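PDB 2AR1: thymocyte nuclear protein 1 from Leishmania major, which is of unknown function but carries an EVE domain of the PUA clan, and so may bind RNA or modified nucleic acid bases. Local coordinates for residues Y68-G79 and A121-L132; S134-A142 and E158-N166. All blocks are in the same frame, centred on the assembly; numbering follows the deposited sequence.

Contact 1. Residues Y68-G79 and A121-L132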
loop_
_atom_site.group_PDB
_atom_site.type_symbol
_atom_site.label_atom_id
_atom_site.label_comp_id
_atom_site.label_asym_id
_atom_site.label_seq_id
_atom_site.Cartn_x
_atom_site.Cartn_y
_atom_site.Cartn_z
ATOM N N TYR A 68 -4.245 -2.430 -2.207
ATOM C CA TYR A 68 -4.409 -2.839 -3.592
ATOM C C TYR A 68 -3.849 -4.211 -3.783
ATOM O O TYR A 68 -2.677 -4.426 -3.537
ATOM C CB TYR A 68 -3.700 -1.849 -4.545
ATOM C CG TYR A 68 -3.872 -2.122 -6.026
ATOM C CD1 TYR A 68 -3.042 -3.003 -6.668
ATOM C CD2 TYR A 68 -4.884 -1.516 -6.754
ATOM C CE1 TYR A 68 -3.150 -3.237 -8.034
ATOM C CE2 TYR A 68 -5.033 -1.773 -8.113
ATOM C CZ TYR A 68 -4.194 -2.670 -8.739
ATOM O OH TYR A 68 -4.382 -2.900 -10.080
ATOM N N HIS A 69 -4.709 -5.149 -4.258
ATOM C CA HIS A 69 -4.264 -6.467 -4.662
ATOM C C HIS A 69 -3.712 -6.484 -6.082
ATOM O O HIS A 69 -4.423 -6.132 -7.045
ATOM C CB HIS A 69 -5.438 -7.465 -4.599
ATOM C CG HIS A 69 -5.851 -7.805 -3.218
ATOM N ND1 HIS A 69 -6.953 -8.612 -2.970
ATOM C CD2 HIS A 69 -5.333 -7.498 -2.008
ATOM C CE1 HIS A 69 -7.066 -8.792 -1.671
ATOM N NE2 HIS A 69 -6.094 -8.154 -1.060
ATOM N N SER A 70 -2.434 -6.875 -6.194
ATOM C CA SER A 70 -1.727 -6.964 -7.444
ATOM C C SER A 70 -1.407 -8.390 -7.824
ATOM O O SER A 70 -1.457 -9.301 -6.957
ATOM C CB SER A 70 -0.415 -6.133 -7.371
ATOM O OG SER A 70 0.376 -6.532 -6.257
ATOM N N ASN A 71 -1.141 -8.595 -9.126
ATOM C CA ASN A 71 -0.603 -9.855 -9.609
ATOM C C ASN A 71 -1.560 -10.992 -9.206
ATOM O O ASN A 71 -1.194 -11.996 -8.571
ATOM C CB ASN A 71 0.809 -10.057 -9.034
ATOM C CG ASN A 71 1.547 -11.236 -9.679
ATOM O OD1 ASN A 71 2.071 -11.128 -10.783
ATOM N ND2 ASN A 71 1.569 -12.382 -8.974
ATOM N N THR A 72 -2.814 -10.818 -9.596
ATOM C CA THR A 72 -3.863 -11.757 -9.223
ATOM C C THR A 72 -4.970 -11.722 -10.266
ATOM O O THR A 72 -4.974 -10.819 -11.096
ATOM C CB THR A 72 -4.398 -11.430 -7.752
ATOM O OG1 THR A 72 -5.298 -12.445 -7.315
ATOM C CG2 THR A 72 -5.092 -10.053 -7.657
ATOM N N LYS A 73 -5.928 -12.648 -10.179
ATOM C CA LYS A 73 -7.069 -12.691 -11.083
ATOM C C LYS A 73 -7.934 -11.439 -11.079
ATOM O O LYS A 73 -8.462 -11.055 -12.108
ATOM C CB LYS A 73 -7.963 -13.904 -10.741
ATOM C CG LYS A 73 -9.007 -14.270 -11.828
ATOM C CD LYS A 73 -9.682 -15.558 -11.419
ATOM C CE LYS A 73 -10.556 -15.408 -10.171
ATOM N NZ LYS A 73 -11.559 -16.523 -10.092
ATOM N N GLU A 74 -8.138 -10.841 -9.912
ATOM C CA GLU A 74 -9.006 -9.683 -9.792
ATOM C C GLU A 74 -8.203 -8.549 -9.134
ATOM O O GLU A 74 -8.354 -8.272 -7.932
ATOM C CB GLU A 74 -10.298 -10.011 -9.011
ATOM C CG GLU A 74 -11.326 -10.858 -9.726
ATOM C CD GLU A 74 -11.846 -10.281 -11.052
ATOM O OE1 GLU A 74 -12.052 -9.044 -11.149
ATOM O OE2 GLU A 74 -12.039 -11.089 -12.001
ATOM N N PRO A 75 -7.303 -7.945 -9.891
ATOM C CA PRO A 75 -6.544 -6.869 -9.282
ATOM C C PRO A 75 -7.476 -5.709 -9.007
ATOM O O PRO A 75 -8.373 -5.443 -9.765
ATOM C CB PRO A 75 -5.500 -6.474 -10.357
ATOM C CG PRO A 75 -6.056 -6.923 -11.578
ATOM C CD PRO A 75 -6.909 -8.160 -11.289
ATOM N N GLY A 76 -7.187 -4.968 -7.961
ATOM C CA GLY A 76 -7.862 -3.736 -7.706
ATOM C C GLY A 76 -7.742 -3.405 -6.222
ATOM O O GLY A 76 -6.968 -4.048 -5.478
ATOM N N VAL A 77 -8.484 -2.391 -5.796
ATOM C CA VAL A 77 -8.535 -1.973 -4.369
ATOM C C VAL A 77 -9.457 -2.892 -3.529
ATOM O O VAL A 77 -10.691 -3.012 -3.835
ATOM C CB VAL A 77 -8.927 -0.512 -4.190
ATOM C CG1 VAL A 77 -8.899 -0.063 -2.763
ATOM C CG2 VAL A 77 -7.890 0.391 -4.984
ATOM N N ALA A 78 -8.826 -3.527 -2.574
ATOM C CA ALA A 78 -9.506 -4.523 -1.669
ATOM C C ALA A 78 -10.036 -4.000 -0.326
ATOM O O ALA A 78 -10.875 -4.619 0.337
ATOM C CB ALA A 78 -8.508 -5.567 -1.368
ATOM N N GLY A 79 -9.568 -2.851 0.038
ATOM C CA GLY A 79 -9.872 -2.267 1.383
ATOM C C GLY A 79 -9.020 -1.099 1.700
ATOM O O GLY A 79 -8.375 -0.515 0.851
ATOM N N ALA A 121 -10.713 -1.165 6.707
ATOM C CA ALA A 121 -11.898 -1.716 6.014
ATOM C C ALA A 121 -11.564 -2.807 4.991
ATOM O O ALA A 121 -10.532 -2.772 4.360
ATOM C CB ALA A 121 -12.665 -0.652 5.379
ATOM N N ARG A 122 -12.488 -3.791 4.905
ATOM C CA ARG A 122 -12.394 -4.892 3.999
ATOM C C ARG A 122 -13.620 -4.734 3.102
ATOM O O ARG A 122 -14.751 -4.798 3.597
ATOM C CB ARG A 122 -12.417 -6.228 4.742
ATOM C CG ARG A 122 -11.967 -7.482 3.947
ATOM C CD ARG A 122 -12.798 -7.870 2.776
ATOM N NE ARG A 122 -12.382 -9.205 2.401
ATOM C CZ ARG A 122 -12.878 -9.879 1.376
ATOM N NH1 ARG A 122 -13.803 -9.321 0.624
ATOM N NH2 ARG A 122 -12.481 -11.111 1.120
ATOM N N TRP A 123 -13.436 -4.482 1.821
ATOM C CA TRP A 123 -14.553 -4.172 0.999
ATOM C C TRP A 123 -15.171 -5.502 0.524
ATOM O O TRP A 123 -14.444 -6.502 0.283
ATOM C CB TRP A 123 -14.165 -3.303 -0.177
ATOM C CG TRP A 123 -13.806 -1.939 0.217
ATOM C CD1 TRP A 123 -13.976 -1.372 1.477
ATOM C CD2 TRP A 123 -13.226 -0.907 -0.631
ATOM N NE1 TRP A 123 -13.508 -0.056 1.440
ATOM C CE2 TRP A 123 -13.083 0.245 0.165
ATOM C CE3 TRP A 123 -12.868 -0.845 -2.010
ATOM C CZ2 TRP A 123 -12.582 1.466 -0.376
ATOM C CZ3 TRP A 123 -12.317 0.377 -2.528
ATOM C CH2 TRP A 123 -12.215 1.494 -1.695
ATOM N N ASP A 124 -16.479 -5.539 0.311
ATOM C CA ASP A 124 -17.159 -6.812 -0.015
ATOM C C ASP A 124 -16.637 -7.505 -1.288
ATOM O O ASP A 124 -16.571 -8.735 -1.379
ATOM C CB ASP A 124 -18.670 -6.615 -0.143
ATOM C CG ASP A 124 -19.390 -6.170 1.127
ATOM O OD1 ASP A 124 -18.803 -5.908 2.208
ATOM O OD2 ASP A 124 -20.612 -5.994 0.933
ATOM N N THR A 125 -16.308 -6.698 -2.299
ATOM C CA THR A 125 -15.701 -7.202 -3.510
ATOM C C THR A 125 -14.658 -6.168 -3.859
ATOM O O THR A 125 -14.738 -4.987 -3.419
ATOM C CB THR A 125 -16.681 -7.362 -4.652
ATOM O OG1 THR A 125 -17.255 -6.092 -4.975
ATOM C CG2 THR A 125 -17.773 -8.323 -4.240
ATOM N N VAL A 126 -13.627 -6.640 -4.507
ATOM C CA VAL A 126 -12.542 -5.767 -4.927
ATOM C C VAL A 126 -13.107 -4.759 -5.916
ATOM O O VAL A 126 -13.971 -5.041 -6.734
ATOM C CB VAL A 126 -11.418 -6.568 -5.579
ATOM C CG1 VAL A 126 -10.314 -5.654 -6.113
ATOM C CG2 VAL A 126 -10.752 -7.508 -4.639
ATOM N N LEU A 127 -12.619 -3.549 -5.828
ATOM C CA LEU A 127 -12.911 -2.524 -6.844
ATOM C C LEU A 127 -11.890 -2.672 -7.982
ATOM O O LEU A 127 -10.718 -2.361 -7.791
ATOM C CB LEU A 127 -12.848 -1.159 -6.180
ATOM C CG LEU A 127 -13.172 0.061 -7.034
ATOM C CD1 LEU A 127 -14.640 -0.019 -7.546
ATOM C CD2 LEU A 127 -12.879 1.378 -6.380
ATOM N N THR A 128 -12.334 -3.176 -9.140
ATOM C CA THR A 128 -11.380 -3.694 -10.050
ATOM C C THR A 128 -10.558 -2.595 -10.702
ATOM O O THR A 128 -11.012 -1.436 -10.817
ATOM C CB THR A 128 -12.041 -4.452 -11.206
ATOM O OG1 THR A 128 -12.991 -3.577 -11.886
ATOM C CG2 THR A 128 -12.728 -5.682 -10.646
ATOM N N LEU A 129 -9.398 -3.019 -11.199
ATOM C CA LEU A 129 -8.493 -2.144 -11.970
ATOM C C LEU A 129 -9.213 -1.589 -13.200
ATOM O O LEU A 129 -9.080 -0.365 -13.473
ATOM C CB LEU A 129 -7.190 -2.830 -12.273
ATOM C CG LEU A 129 -6.298 -1.882 -13.040
ATOM C CD1 LEU A 129 -5.572 -0.895 -12.248
ATOM C CD2 LEU A 129 -5.414 -2.742 -13.924
ATOM N N HIS A 130 -9.992 -2.458 -13.862
ATOM C CA HIS A 130 -10.750 -2.042 -15.085
ATOM C C HIS A 130 -11.615 -0.814 -14.729
ATOM O O HIS A 130 -11.596 0.202 -15.434
ATOM C CB HIS A 130 -11.648 -3.170 -15.574
ATOM C CG HIS A 130 -12.634 -2.714 -16.604
ATOM N ND1 HIS A 130 -12.299 -2.541 -17.935
ATOM C CD2 HIS A 130 -13.934 -2.355 -16.495
ATOM C CE1 HIS A 130 -13.364 -2.140 -18.613
ATOM N NE2 HIS A 130 -14.377 -2.048 -17.767
ATOM N N GLU A 131 -12.329 -0.858 -13.593
ATOM C CA GLU A 131 -13.140 0.283 -13.224
ATOM C C GLU A 131 -12.292 1.482 -12.879
ATOM O O GLU A 131 -12.743 2.605 -13.121
ATOM C CB GLU A 131 -14.114 0.002 -12.089
ATOM C CG GLU A 131 -15.247 -0.926 -12.450
ATOM C CD GLU A 131 -15.941 -0.570 -13.792
ATOM O OE1 GLU A 131 -16.301 0.614 -14.039
ATOM O OE2 GLU A 131 -16.155 -1.481 -14.620
ATOM N N LEU A 132 -11.113 1.252 -12.287
ATOM C CA LEU A 132 -10.293 2.394 -11.855
ATOM C C LEU A 132 -9.861 3.157 -13.121
ATOM O O LEU A 132 -9.709 4.395 -13.077
ATOM C CB LEU A 132 -9.070 1.984 -11.058
ATOM C CG LEU A 132 -9.382 1.364 -9.678
ATOM C CD1 LEU A 132 -8.153 0.676 -9.108
ATOM C CD2 LEU A 132 -10.010 2.332 -8.651
HETATM O O HOH W 1 -11.856 -6.915 -0.957
#
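Val-77 turns CG1 anti to its own N (chi1 -176°), and Trp-123 turns its ring anti to its carbonyl carbon (chi1 -70°), which brings CG1 within 3.5 Å of Trp-123 CZ3. Both sit on neighbouring antiparallel strands of the mixed sheet of the EVE domain. Strand 113-128 turns a corner at Asp-124 and Thr-125, and 76-79 pairs with it on both sides of that corner. Before the corner, Trp-123 N donates to Ala-78 O. After it, Val-77 and Leu-127 form a hydrogen-bonded pair. At the corner a water donates to both Ala-78 O and Trp-123 O. Val-126 CG1 packs tightly on the backbone of Gly-76, 3.5 Å from its CA. Thr-128 is the N-cap of helix 129-132: its OG1 accepts from Glu-131 N. Leu-129 N, in the first turn, donates to Pro-75 O. Tyr-68 meets this helix with its ring edge, and its OH lies 3.2 Å from Leu-129 CD1. Leu-132 CD1 touches both Tyr-68 CE2 at that edge and Val-77 CG2. At the other end, Gly-79 CA makes a CH-pi contact over the face of Trp-123, 4.0 Å from the centroid of the five-membered ring.

Contact 2. Residues S134-A142 and E158-N166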
loop_
_atom_site.group_PDB
_atom_site.type_symbol
_atom_site.label_atom_id
_atom_site.label_comp_id
_atom_site.label_asym_id
_atom_site.label_seq_id
_atom_site.Cartn_x
_atom_site.Cartn_y
_atom_site.Cartn_z
ATOM N N SER A 134 -11.538 3.537 -15.802
ATOM C CA SER A 134 -12.740 3.970 -16.498
ATOM C C SER A 134 -13.402 5.143 -15.735
ATOM O O SER A 134 -14.620 5.335 -15.777
ATOM C CB SER A 134 -13.720 2.764 -16.594
ATOM O OG SER A 134 -13.141 1.710 -17.304
ATOM N N ARG A 135 -12.598 5.973 -15.066
ATOM C CA ARG A 135 -13.139 7.169 -14.420
ATOM C C ARG A 135 -12.221 8.323 -14.761
ATOM O O ARG A 135 -11.016 8.256 -14.576
ATOM C CB ARG A 135 -13.249 7.033 -12.913
ATOM C CG ARG A 135 -14.160 5.856 -12.485
ATOM C CD ARG A 135 -15.586 6.191 -12.842
ATOM N NE ARG A 135 -16.462 5.155 -12.296
ATOM C CZ ARG A 135 -16.620 3.948 -12.829
ATOM N NH1 ARG A 135 -16.031 3.577 -13.948
ATOM N NH2 ARG A 135 -17.405 3.064 -12.171
ATOM N N ARG A 136 -12.789 9.407 -15.205
ATOM C CA ARG A 136 -11.962 10.594 -15.576
ATOM C C ARG A 136 -11.163 11.109 -14.366
ATOM O O ARG A 136 -9.995 11.564 -14.517
ATOM C CB ARG A 136 -12.883 11.725 -15.994
ATOM C CG ARG A 136 -12.165 13.052 -16.357
ATOM C CD ARG A 136 -11.100 12.759 -17.320
ATOM N NE ARG A 136 -10.539 13.977 -17.883
ATOM C CZ ARG A 136 -9.853 14.012 -19.026
ATOM N NH1 ARG A 136 -9.641 12.896 -19.735
ATOM N NH2 ARG A 136 -9.375 15.162 -19.453
ATOM N N GLU A 137 -11.772 11.031 -13.180
ATOM C CA GLU A 137 -11.245 11.562 -11.928
ATOM C C GLU A 137 -9.970 10.853 -11.518
ATOM O O GLU A 137 -9.202 11.375 -10.745
ATOM C CB GLU A 137 -12.318 11.452 -10.875
ATOM C CG GLU A 137 -13.434 12.430 -11.163
ATOM C CD GLU A 137 -14.585 11.911 -11.991
ATOM O OE1 GLU A 137 -14.425 10.877 -12.673
ATOM O OE2 GLU A 137 -15.617 12.630 -12.009
ATOM N N LEU A 138 -9.743 9.667 -12.108
ATOM C CA LEU A 138 -8.607 8.861 -11.702
ATOM C C LEU A 138 -7.531 8.825 -12.786
ATOM O O LEU A 138 -6.541 8.124 -12.598
ATOM C CB LEU A 138 -9.077 7.456 -11.349
ATOM C CG LEU A 138 -10.149 7.359 -10.267
ATOM C CD1 LEU A 138 -10.465 5.852 -10.080
ATOM C CD2 LEU A 138 -9.709 8.081 -9.090
ATOM N N GLN A 139 -7.713 9.533 -13.922
ATOM C CA GLN A 139 -6.832 9.489 -15.104
ATOM C C GLN A 139 -5.354 9.700 -14.795
ATOM O O GLN A 139 -4.491 9.170 -15.496
ATOM C CB GLN A 139 -7.315 10.525 -16.168
ATOM C CG GLN A 139 -6.876 10.230 -17.572
ATOM C CD GLN A 139 -7.509 8.970 -18.140
ATOM O OE1 GLN A 139 -7.891 8.073 -17.416
ATOM N NE2 GLN A 139 -7.597 8.913 -19.431
ATOM N N LYS A 140 -5.056 10.494 -13.775
ATOM C CA LYS A 140 -3.646 10.868 -13.411
ATOM C C LYS A 140 -3.040 10.023 -12.298
ATOM O O LYS A 140 -2.010 10.400 -11.757
ATOM C CB LYS A 140 -3.462 12.389 -12.989
ATOM C CG LYS A 140 -4.247 13.466 -13.773
ATOM C CD LYS A 140 -4.259 14.848 -13.021
ATOM C CE LYS A 140 -2.902 15.493 -12.991
ATOM N NZ LYS A 140 -2.876 16.786 -12.187
ATOM N N MET A 141 -3.724 8.992 -11.804
ATOM C CA MET A 141 -3.101 8.119 -10.780
ATOM C C MET A 141 -1.761 7.539 -11.293
ATOM O O MET A 141 -1.564 7.112 -12.425
ATOM C CB MET A 141 -4.021 6.930 -10.292
ATOM C CG MET A 141 -5.360 7.282 -9.735
ATOM S SD MET A 141 -6.200 5.749 -9.187
ATOM C CE MET A 141 -5.409 5.504 -7.609
ATOM N N ALA A 142 -0.844 7.551 -10.323
ATOM C CA ALA A 142 0.445 6.909 -10.448
ATOM C C ALA A 142 0.326 5.465 -10.747
ATOM O O ALA A 142 1.213 4.887 -11.352
ATOM C CB ALA A 142 1.171 7.059 -9.096
ATOM N N GLU A 158 -8.525 11.673 -5.753
ATOM C CA GLU A 158 -8.422 10.300 -6.185
ATOM C C GLU A 158 -8.951 9.372 -5.039
ATOM O O GLU A 158 -9.767 8.465 -5.323
ATOM C CB GLU A 158 -6.993 9.961 -6.576
ATOM C CG GLU A 158 -6.619 10.388 -7.964
ATOM C CD GLU A 158 -5.110 10.466 -8.181
ATOM O OE1 GLU A 158 -4.314 10.046 -7.278
ATOM O OE2 GLU A 158 -4.764 11.025 -9.211
ATOM N N TYR A 159 -8.458 9.540 -3.862
ATOM C CA TYR A 159 -8.897 8.836 -2.632
ATOM C C TYR A 159 -10.393 8.966 -2.534
ATOM O O TYR A 159 -11.091 7.957 -2.432
ATOM C CB TYR A 159 -8.199 9.357 -1.429
ATOM C CG TYR A 159 -8.538 8.587 -0.217
ATOM C CD1 TYR A 159 -7.950 7.327 0.009
ATOM C CD2 TYR A 159 -9.370 9.115 0.710
ATOM C CE1 TYR A 159 -8.191 6.625 1.191
ATOM C CE2 TYR A 159 -9.651 8.424 1.916
ATOM C CZ TYR A 159 -9.042 7.196 2.155
ATOM O OH TYR A 159 -9.428 6.632 3.381
ATOM N N ALA A 160 -10.907 10.185 -2.580
ATOM C CA ALA A 160 -12.360 10.486 -2.404
ATOM C C ALA A 160 -13.169 9.687 -3.456
ATOM O O ALA A 160 -14.191 9.078 -3.134
ATOM C CB ALA A 160 -12.565 11.926 -2.668
ATOM N N TYR A 161 -12.732 9.765 -4.713
ATOM C CA TYR A 161 -13.474 9.140 -5.834
ATOM C C TYR A 161 -13.554 7.612 -5.684
ATOM O O TYR A 161 -14.636 6.945 -5.854
ATOM C CB TYR A 161 -12.882 9.642 -7.139
ATOM C CG TYR A 161 -13.945 9.449 -8.207
ATOM C CD1 TYR A 161 -14.138 8.209 -8.864
ATOM C CD2 TYR A 161 -14.871 10.486 -8.481
ATOM C CE1 TYR A 161 -15.102 8.055 -9.800
ATOM C CE2 TYR A 161 -15.856 10.354 -9.427
ATOM C CZ TYR A 161 -16.023 9.121 -10.096
ATOM O OH TYR A 161 -17.041 8.816 -11.030
ATOM N N ILE A 162 -12.438 7.038 -5.242
ATOM C CA ILE A 162 -12.315 5.585 -5.038
ATOM C C ILE A 162 -13.229 5.100 -3.924
ATOM O O ILE A 162 -13.908 4.111 -4.132
ATOM C CB ILE A 162 -10.838 5.141 -4.913
ATOM C CG1 ILE A 162 -10.158 5.395 -6.228
ATOM C CG2 ILE A 162 -10.660 3.758 -4.351
ATOM C CD1 ILE A 162 -8.583 5.198 -6.283
ATOM N N LEU A 163 -13.306 5.807 -2.830
ATOM C CA LEU A 163 -14.186 5.476 -1.721
ATOM C C LEU A 163 -15.623 5.608 -2.202
ATOM O O LEU A 163 -16.461 4.759 -1.888
ATOM C CB LEU A 163 -13.868 6.293 -0.477
ATOM C CG LEU A 163 -12.761 5.614 0.378
ATOM C CD1 LEU A 163 -11.425 5.531 -0.184
ATOM C CD2 LEU A 163 -12.683 6.369 1.657
ATOM N N ARG A 164 -15.939 6.606 -3.011
ATOM C CA ARG A 164 -17.267 6.778 -3.618
ATOM C C ARG A 164 -17.627 5.576 -4.469
ATOM O O ARG A 164 -18.733 5.094 -4.488
ATOM C CB ARG A 164 -17.318 8.084 -4.414
ATOM C CG ARG A 164 -18.297 8.085 -5.525
ATOM C CD ARG A 164 -18.096 9.165 -6.605
ATOM N NE ARG A 164 -19.139 9.012 -7.620
ATOM C CZ ARG A 164 -19.574 9.944 -8.464
ATOM N NH1 ARG A 164 -19.079 11.150 -8.425
ATOM N NH2 ARG A 164 -20.585 9.662 -9.299
ATOM N N MET A 165 -16.689 5.152 -5.286
ATOM C CA MET A 165 -16.887 3.949 -6.108
ATOM C C MET A 165 -17.210 2.663 -5.310
ATOM O O MET A 165 -18.038 1.831 -5.728
ATOM C CB MET A 165 -15.683 3.707 -6.988
ATOM C CG MET A 165 -15.546 4.736 -8.068
ATOM S SD MET A 165 -13.927 4.604 -8.929
ATOM C CE MET A 165 -14.120 3.210 -9.805
ATOM N N ASN A 166 -16.520 2.494 -4.179
ATOM C CA ASN A 166 -16.838 1.349 -3.320
ATOM C C ASN A 166 -18.286 1.425 -2.844
ATOM O O ASN A 166 -19.006 0.398 -2.810
ATOM C CB ASN A 166 -15.894 1.218 -2.133
ATOM C CG ASN A 166 -16.313 0.093 -1.198
ATOM O OD1 ASN A 166 -16.440 -1.061 -1.630
ATOM N ND2 ASN A 166 -16.520 0.406 0.071
HETATM O O HOH W 2 -18.295 6.308 -10.319
HETATM O O HOH W 3 -6.469 11.501 -11.223
HETATM O O HOH W 4 -1.984 8.565 -7.718
#
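Glu-158, which opens the 158-166 segment, slides past Met-141 in the opposite direction, with its CD 3.6 Å from Met-141 CG. Its extended chain carries the carboxylate to the type I beta turn of Leu-138 to Met-141. One water donates to Glu-158 OE2 and to Glu-137 O, and accepts from Lys-140 N. A second water joins OE1 to Ala-142 N, and OE1 also accepts from Ser-155 N. The buried carboxylate is thus held at both oxygens.

Tyr-161 comes next. With CG anti to the backbone N (chi1 -158°), its ring reaches out to the loop. Glu-137 lies over one face: its CB makes a CH-pi contact 3.9 Å from the ring centroid, and its carboxylate stacks on the ring with the planes 20° apart. Arg-164 CD covers the opposite face. The Arg-135 side chain runs at about a right angle to that of Tyr-161; its CB, CG and CD pass by CE1, and CD comes 3.5 Å from Tyr-161 OH. A water bridges this hydroxyl and Arg-135 NE.

Ile-162 points its CD1 tip to tip at Met-141 CE, a tight 3.5 Å. Its CG1 meets Leu-138 CD1.

Met-165 bends at its last torsion (chi3 72°), and its CE comes over one face of the Arg-135 guanidinium. Its SD lies 3.9 Å from Leu-138 CD1. Arg-135 NH1 has two partners: it donates to Ser-134 O from above the carbonyl plane and forms a salt bridge with Glu-131 OE1.

The loop 134-142 therefore lies along helix 156-169, with Leu-138 set among Glu-158, Tyr-161, Ile-162 and Met-165. Ile-162 also touches Leu-66 of strand 64-69, Trp-123 and Leu-127 of strand 113-128, and Leu-132 of helix 129-132.

Contact 1 closes before contact 2 opens, so the two follow in series along the chain. Their centres lie about 13 Å apart, and all four segments are part of the EVE domain. Contact 1 belongs to the mixed beta-sheet and to the short helix 129-132. Contact 2 lies further from the chain centre, where the loop after that helix meets helix 156-169. The two contacts touch directly. Leu-132 O packs against Leu-138 CD1, and Leu-127 CD2 against Ile-162 O. Trp-123 also packs on Asn-166. Helix 156-169 is thereby packed against the bent strand 113-128 and joins the loop to the beta-sheet.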